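Local structure of enoyl-CoA hydratase/isomerase family protein (Ruegeria pomeroyi, 3L3S) at residues Lys105-Leu110 against Ala125-Tyr130. The protein belongs to the crotonase superfamily and is probably a hydro-lyase acting in fatty acid metabolism. Residues are numbered along the deposited sequence; the frame is centred on the assembly and turned at random.
Sequences KPTIAL and ACDLAY
I108 reaches two residues of the neighbouring strand with its two branches. CG2, anti to the backbone N, comes in the plane of the Y130 ring and touches its edge at CD2, 3.7 Å away, while CG1 lies alongside L128, 4.1 Å from its CB. L201 of helix 194-207 packs on L128 and Y130 from this same face. Beyond the ring, the Y130 hydroxyl is hydrogen-bonded to E166 of the second subunit, so the aromatic side chain links the sheet to the trimer interface.

The other face, with A109 and A129, is built from smaller groups: the methyl of A109 meets C126 SG at 3.8 Å, and C126 also packs on I56 of strand 53-58. Between the two faces the backbones pair as neighbouring parallel strands in the central sheet of the crotonase fold, 107-111 joined to 128-131 by a connection that includes helix 118-124. A109 sits at the middle of the pairing, its N donating to L128 O (2.9 Å) and its O accepting from Y130 N; one step back, L128 N donates to T107 O.

At the entrance to the strands, side chains take over from this regular pattern. T107 OG1, placed between its own backbone N and carbonyl carbon (chi1 61°), accepts from D127 N at 3.0 Å. In return, D127 OD2 accepts from T107 N at 3.1 Å, on the anti side and 28° out of the carboxylate plane, with a weak second bond from T107 OG1 (3.4 Å). L217 of helix 210-223 and T165 of the second subunit pack on D127 at this buried edge.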
ATOM      1  N   LYS B 105     -13.501   1.367  18.754  1.00 24.84           N
ATOM      2  CA  LYS B 105     -13.505  -0.013  19.254  1.00 24.53           C
ATOM      3  C   LYS B 105     -13.242  -0.989  18.102  1.00 23.04           C
ATOM      4  O   LYS B 105     -13.747  -0.775  16.997  1.00 23.99           O
ATOM      5  CB  LYS B 105     -14.845  -0.321  19.938  1.00 24.62           C
ATOM      6  CG  LYS B 105     -15.026   0.484  21.204  1.00 25.73           C
ATOM      7  CD  LYS B 105     -16.372   0.333  21.843  1.00 27.36           C
ATOM      8  CE  LYS B 105     -16.578   1.481  22.832  1.00 28.89           C
ATOM      9  NZ  LYS B 105     -17.801   1.301  23.643  1.00 30.48           N
ATOM     10  N   PRO B 106     -12.416  -2.039  18.326  1.00 20.92           N
ATOM     11  CA  PRO B 106     -12.094  -3.032  17.283  1.00 20.28           C
ATOM     12  C   PRO B 106     -13.286  -3.750  16.672  1.00 20.04           C
ATOM     13  O   PRO B 106     -14.203  -4.158  17.378  1.00 18.69           O
ATOM     14  CB  PRO B 106     -11.196  -4.025  18.012  1.00 19.31           C
ATOM     15  CG  PRO B 106     -10.530  -3.203  19.033  1.00 21.62           C
ATOM     16  CD  PRO B 106     -11.658  -2.343  19.556  1.00 21.21           C
ATOM     17  N   THR B 107     -13.297  -3.801  15.344  1.00 20.13           N
ATOM     18  CA  THR B 107     -14.354  -4.465  14.583  1.00 20.44           C
ATOM     19  C   THR B 107     -13.747  -5.639  13.800  1.00 20.48           C
ATOM     20  O   THR B 107     -12.736  -5.489  13.113  1.00 21.54           O
ATOM     21  CB  THR B 107     -15.072  -3.478  13.644  1.00 20.07           C
ATOM     22  OG1 THR B 107     -14.130  -2.937  12.713  1.00 20.65           O
ATOM     23  CG2 THR B 107     -15.702  -2.319  14.452  1.00 19.68           C
ATOM     24  N   ILE B 108     -14.318  -6.825  13.987  1.00 20.69           N
ATOM     25  CA  ILE B 108     -13.832  -8.050  13.340  1.00 20.12           C
ATOM     26  C   ILE B 108     -14.925  -8.742  12.533  1.00 20.03           C
ATOM     27  O   ILE B 108     -16.010  -9.010  13.041  1.00 21.15           O
ATOM     28  CB  ILE B 108     -13.284  -9.079  14.391  1.00 21.10           C
ATOM     29  CG1 ILE B 108     -12.172  -8.452  15.242  1.00 21.66           C
ATOM     30  CG2 ILE B 108     -12.733 -10.336  13.688  1.00 20.83           C
ATOM     31  CD1 ILE B 108     -11.958  -9.110  16.581  1.00 22.17           C
ATOM     32  N   ALA B 109     -14.595  -9.083  11.293  1.00 18.31           N
ATOM     33  CA  ALA B 109     -15.511  -9.783  10.413  1.00 17.43           C
ATOM     34  C   ALA B 109     -15.164 -11.276  10.322  1.00 18.07           C
ATOM     35  O   ALA B 109     -14.000 -11.640  10.131  1.00 19.63           O
ATOM     36  CB  ALA B 109     -15.495  -9.146   9.044  1.00 16.27           C
ATOM     37  N   LEU B 110     -16.172 -12.125  10.525  1.00 20.77           N
ATOM     38  CA  LEU B 110     -16.035 -13.590  10.444  1.00 23.16           C
ATOM     39  C   LEU B 110     -16.728 -14.016   9.137  1.00 23.78           C
ATOM     40  O   LEU B 110     -17.961 -13.963   9.025  1.00 23.24           O
ATOM     41  CB  LEU B 110     -16.696 -14.242  11.667  1.00 23.89           C
ATOM     42  CG  LEU B 110     -16.434 -15.679  12.145  1.00 25.87           C
ATOM     43  CD1 LEU B 110     -17.014 -15.810  13.544  1.00 27.35           C
ATOM     44  CD2 LEU B 110     -17.029 -16.745  11.245  1.00 26.51           C
ATOM     45  N   ALA B 125     -14.588  -2.759   5.650  1.00 19.24           N
ATOM     46  CA  ALA B 125     -14.715  -1.650   6.607  1.00 17.48           C
ATOM     47  C   ALA B 125     -14.335  -2.065   8.030  1.00 17.50           C
ATOM     48  O   ALA B 125     -14.084  -1.215   8.883  1.00 19.32           O
ATOM     49  CB  ALA B 125     -16.127  -1.069   6.578  1.00 21.02           C
ATOM     50  N   CYS B 126     -14.289  -3.371   8.284  1.00 16.97           N
ATOM     51  CA  CYS B 126     -13.890  -3.878   9.597  1.00 15.94           C
ATOM     52  C   CYS B 126     -12.363  -3.788   9.732  1.00 15.64           C
ATOM     53  O   CYS B 126     -11.658  -3.800   8.722  1.00 16.17           O
ATOM     54  CB  CYS B 126     -14.353  -5.323   9.805  1.00 15.65           C
ATOM     55  SG  CYS B 126     -16.156  -5.547   9.941  1.00 18.52           S
ATOM     56  N   ASP B 127     -11.864  -3.653  10.964  1.00 16.31           N
ATOM     57  CA  ASP B 127     -10.423  -3.563  11.226  1.00 18.00           C
ATOM     58  C   ASP B 127      -9.736  -4.876  10.860  1.00 20.89           C
ATOM     59  O   ASP B 127      -8.689  -4.883  10.194  1.00 21.48           O
ATOM     60  CB  ASP B 127     -10.152  -3.242  12.697  1.00 19.52           C
ATOM     61  CG  ASP B 127     -10.658  -1.870  13.108  1.00 20.20           C
ATOM     62  OD1 ASP B 127     -10.419  -0.890  12.375  1.00 20.70           O
ATOM     63  OD2 ASP B 127     -11.291  -1.775  14.178  1.00 24.12           O
ATOM     64  N   LEU B 128     -10.345  -5.983  11.293  1.00 20.81           N
ATOM     65  CA  LEU B 128      -9.838  -7.326  11.013  1.00 22.70           C
ATOM     66  C   LEU B 128     -10.862  -8.216  10.270  1.00 22.44           C
ATOM     67  O   LEU B 128     -12.071  -7.960  10.308  1.00 22.23           O
ATOM     68  CB  LEU B 128      -9.366  -7.999  12.307  1.00 22.66           C
ATOM     69  CG  LEU B 128      -8.329  -7.268  13.176  1.00 25.97           C
ATOM     70  CD1 LEU B 128      -8.057  -8.043  14.449  1.00 24.70           C
ATOM     71  CD2 LEU B 128      -7.047  -7.022  12.394  1.00 22.44           C
ATOM     72  N   ALA B 129     -10.363  -9.225   9.557  1.00 21.07           N
ATOM     73  CA  ALA B 129     -11.209 -10.149   8.802  1.00 20.09           C
ATOM     74  C   ALA B 129     -10.556 -11.525   8.744  1.00 19.96           C
ATOM     75  O   ALA B 129      -9.385 -11.656   8.375  1.00 21.08           O
ATOM     76  CB  ALA B 129     -11.464  -9.625   7.389  1.00 18.38           C
ATOM     77  N   TYR B 130     -11.303 -12.536   9.177  1.00 17.63           N
ATOM     78  CA  TYR B 130     -10.824 -13.920   9.196  1.00 18.40           C
ATOM     79  C   TYR B 130     -11.757 -14.805   8.381  1.00 18.45           C
ATOM     80  O   TYR B 130     -12.983 -14.796   8.570  1.00 18.01           O
ATOM     81  CB  TYR B 130     -10.695 -14.430  10.641  1.00 16.26           C
ATOM     82  CG  TYR B 130      -9.692 -13.642  11.452  1.00 19.07           C
ATOM     83  CD1 TYR B 130      -8.325 -13.994  11.455  1.00 18.48           C
ATOM     84  CD2 TYR B 130     -10.080 -12.466  12.135  1.00 18.72           C
ATOM     85  CE1 TYR B 130      -7.357 -13.180  12.107  1.00 19.49           C
ATOM     86  CE2 TYR B 130      -9.130 -11.647  12.785  1.00 18.95           C
ATOM     87  CZ  TYR B 130      -7.770 -12.004  12.761  1.00 19.39           C
ATOM     88  OH  TYR B 130      -6.836 -11.155  13.315  1.00 21.47           O
TER